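GH127 beta-L-arabinofuranoside (Geobacillus stearothermophilus, PDB 4QK0) probably hydrolyses beta-L-arabinofuranosides, acting as a family 127 glycoside hydrolase that releases L-arabinose. Local coordinates at residues Thr300-Tyr305 and Thr320-Leu325. Sequence-based numbering, arbitrary orientation.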
loop_
_atom_site.group_PDB
_atom_site.type_symbol
_atom_site.label_atom_id
_atom_site.label_comp_id
_atom_site.label_asym_id
_atom_site.label_seq_id
_atom_site.Cartn_x
_atom_site.Cartn_y
_atom_site.Cartn_z
ATOM N N THR A 300 16.087 13.702 -8.314
ATOM C CA THR A 300 16.360 14.432 -7.109
ATOM C C THR A 300 15.341 15.526 -6.873
ATOM O O THR A 300 15.248 16.010 -5.766
ATOM C CB THR A 300 17.780 15.074 -7.086
ATOM O OG1 THR A 300 17.904 16.047 -8.124
ATOM C CG2 THR A 300 18.801 14.038 -7.248
ATOM N N LYS A 301 14.637 15.956 -7.898
ATOM C CA LYS A 301 13.594 16.931 -7.702
ATOM C C LYS A 301 12.153 16.354 -7.772
ATOM O O LYS A 301 11.187 17.085 -7.580
ATOM C CB LYS A 301 13.740 18.054 -8.701
ATOM C CG LYS A 301 15.040 18.806 -8.373
ATOM C CD LYS A 301 15.102 20.317 -8.599
ATOM C CE LYS A 301 16.490 20.846 -8.192
ATOM N NZ LYS A 301 17.574 20.294 -9.073
ATOM N N ARG A 302 12.010 15.091 -8.139
ATOM C CA ARG A 302 10.670 14.514 -8.230
ATOM C C ARG A 302 10.524 13.170 -7.626
ATOM O O ARG A 302 9.413 12.825 -7.336
ATOM C CB ARG A 302 10.197 14.499 -9.674
ATOM C CG ARG A 302 10.230 15.886 -10.240
ATOM C CD ARG A 302 9.471 15.999 -11.496
ATOM N NE ARG A 302 9.281 17.392 -11.873
ATOM C CZ ARG A 302 8.437 17.775 -12.828
ATOM N NH1 ARG A 302 7.692 16.872 -13.463
ATOM N NH2 ARG A 302 8.311 19.059 -13.127
ATOM N N GLN A 303 11.599 12.395 -7.464
ATOM C CA GLN A 303 11.457 11.002 -6.995
ATOM C C GLN A 303 12.428 10.619 -5.898
ATOM O O GLN A 303 12.879 9.497 -5.830
ATOM C CB GLN A 303 11.536 10.015 -8.124
ATOM C CG GLN A 303 10.451 10.230 -9.180
ATOM C CD GLN A 303 10.369 9.036 -10.113
ATOM O OE1 GLN A 303 9.928 7.954 -9.732
ATOM N NE2 GLN A 303 10.901 9.196 -11.334
HETATM N N MSE A 304 12.703 11.549 -5.007
HETATM C CA MSE A 304 13.606 11.326 -3.929
HETATM C C MSE A 304 12.985 11.739 -2.624
HETATM O O MSE A 304 12.394 12.794 -2.540
HETATM C CB MSE A 304 14.878 12.171 -4.128
HETATM C CG MSE A 304 15.899 11.902 -3.077
HETATM SE SE MSE A 304 17.516 13.070 -3.204
HETATM C CE MSE A 304 16.752 14.751 -2.718
ATOM N N TYR A 305 13.189 10.921 -1.576
ATOM C CA TYR A 305 12.700 11.231 -0.225
ATOM C C TYR A 305 13.605 12.227 0.460
ATOM O O TYR A 305 14.784 12.330 0.158
ATOM C CB TYR A 305 12.620 9.925 0.593
ATOM C CG TYR A 305 11.467 8.974 0.156
ATOM C CD1 TYR A 305 10.185 9.158 0.635
ATOM C CD2 TYR A 305 11.692 7.930 -0.689
ATOM C CE1 TYR A 305 9.146 8.323 0.262
ATOM C CE2 TYR A 305 10.659 7.099 -1.076
ATOM C CZ TYR A 305 9.369 7.293 -0.564
ATOM O OH TYR A 305 8.318 6.463 -0.996
ATOM N N THR A 320 8.436 4.769 -8.995
ATOM C CA THR A 320 7.115 4.848 -9.598
ATOM C C THR A 320 7.092 6.037 -10.553
ATOM O O THR A 320 7.268 5.864 -11.758
ATOM C CB THR A 320 6.006 4.934 -8.542
ATOM O OG1 THR A 320 6.253 6.008 -7.617
ATOM C CG2 THR A 320 5.984 3.629 -7.789
ATOM N N PHE A 321 6.727 7.218 -10.059
ATOM C CA PHE A 321 6.583 8.368 -10.944
ATOM C C PHE A 321 6.693 9.629 -10.142
ATOM O O PHE A 321 6.659 9.625 -8.882
ATOM C CB PHE A 321 5.251 8.275 -11.765
ATOM C CG PHE A 321 4.018 8.221 -10.906
ATOM C CD1 PHE A 321 3.407 9.409 -10.468
ATOM C CD2 PHE A 321 3.525 7.014 -10.446
ATOM C CE1 PHE A 321 2.310 9.386 -9.608
ATOM C CE2 PHE A 321 2.406 6.980 -9.593
ATOM C CZ PHE A 321 1.811 8.182 -9.189
ATOM N N ASP A 322 6.722 10.746 -10.845
ATOM C CA ASP A 322 6.910 12.036 -10.183
ATOM C C ASP A 322 5.991 12.304 -9.000
ATOM O O ASP A 322 4.776 12.190 -9.091
ATOM C CB ASP A 322 6.725 13.149 -11.193
ATOM C CG ASP A 322 7.806 13.121 -12.310
ATOM O OD1 ASP A 322 8.691 12.216 -12.322
ATOM O OD2 ASP A 322 7.729 14.000 -13.188
ATOM N N PHE A 323 6.614 12.706 -7.903
ATOM C CA PHE A 323 5.956 13.183 -6.729
ATOM C C PHE A 323 5.205 12.091 -5.903
ATOM O O PHE A 323 4.540 12.450 -4.943
ATOM C CB PHE A 323 5.007 14.324 -7.059
ATOM C CG PHE A 323 5.641 15.490 -7.764
ATOM C CD1 PHE A 323 6.611 16.266 -7.142
ATOM C CD2 PHE A 323 5.193 15.868 -9.024
ATOM C CE1 PHE A 323 7.120 17.392 -7.767
ATOM C CE2 PHE A 323 5.707 17.004 -9.665
ATOM C CZ PHE A 323 6.691 17.748 -9.037
ATOM N N ASP A 324 5.314 10.812 -6.283
ATOM C CA ASP A 324 4.725 9.677 -5.554
ATOM C C ASP A 324 5.704 9.166 -4.516
ATOM O O ASP A 324 6.548 8.317 -4.775
ATOM C CB ASP A 324 4.315 8.551 -6.523
ATOM C CG ASP A 324 3.708 7.324 -5.800
ATOM O OD1 ASP A 324 2.964 7.514 -4.848
ATOM O OD2 ASP A 324 3.976 6.177 -6.183
ATOM N N LEU A 325 5.610 9.734 -3.344
ATOM C CA LEU A 325 6.598 9.494 -2.289
ATOM C C LEU A 325 5.951 9.198 -0.941
ATOM O O LEU A 325 6.081 9.970 0.021
ATOM C CB LEU A 325 7.457 10.748 -2.163
ATOM C CG LEU A 325 8.340 10.973 -3.389
ATOM C CD1 LEU A 325 8.892 12.374 -3.352
ATOM C CD2 LEU A 325 9.480 9.960 -3.479
HETATM O O HOH W 1 9.601 6.970 -7.542
#
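A type II beta turn, Phe321 to Asp324, docks against the chain leaving helix 286-302 in the GH127 catalytic domain. Phe323 N donates to Arg302 O at 2.9 Å, nearly straight (162°) and in the carbonyl plane. The extended Arg302 chain (CG to NE) brings its guanidinium edge to Asp322 and one face to Phe323. NH1 forms a salt bridge with Asp322 OD2 (2.9 Å), the oxygen lying in the guanidinium plane but met from above the carboxylate plane, the two planes standing 90° apart. Over one guanidinium face, offset toward its rim, lies Phe323 CZ, 3.9 Å from Arg302 NE, with ring and guanidinium inclined by 31°. Asn298 ND2 bonds Asp322 OD1; an alanine here would remove this acceptor and that of Arg302 NH1, and would probably weaken the turn's hold and leave the guanidinium less firmly oriented. In this six-hairpin-clan domain, probably an (alpha/alpha)6 barrel, the turn lies between strand 318-319 and helix 334-350. Water donates to Gln303 OE1 (2.4 Å) and accepts from Thr320 N (2.9 Å), while Gln303 NE2 bonds Asn298 OD1. Leu325 CD2 makes a CH-pi contact over the Tyr305 ring centre, 3.9 Å from the centroid; Tyr613 of the second subunit packs on Leu325 and hydrogen-bonds Met304 O.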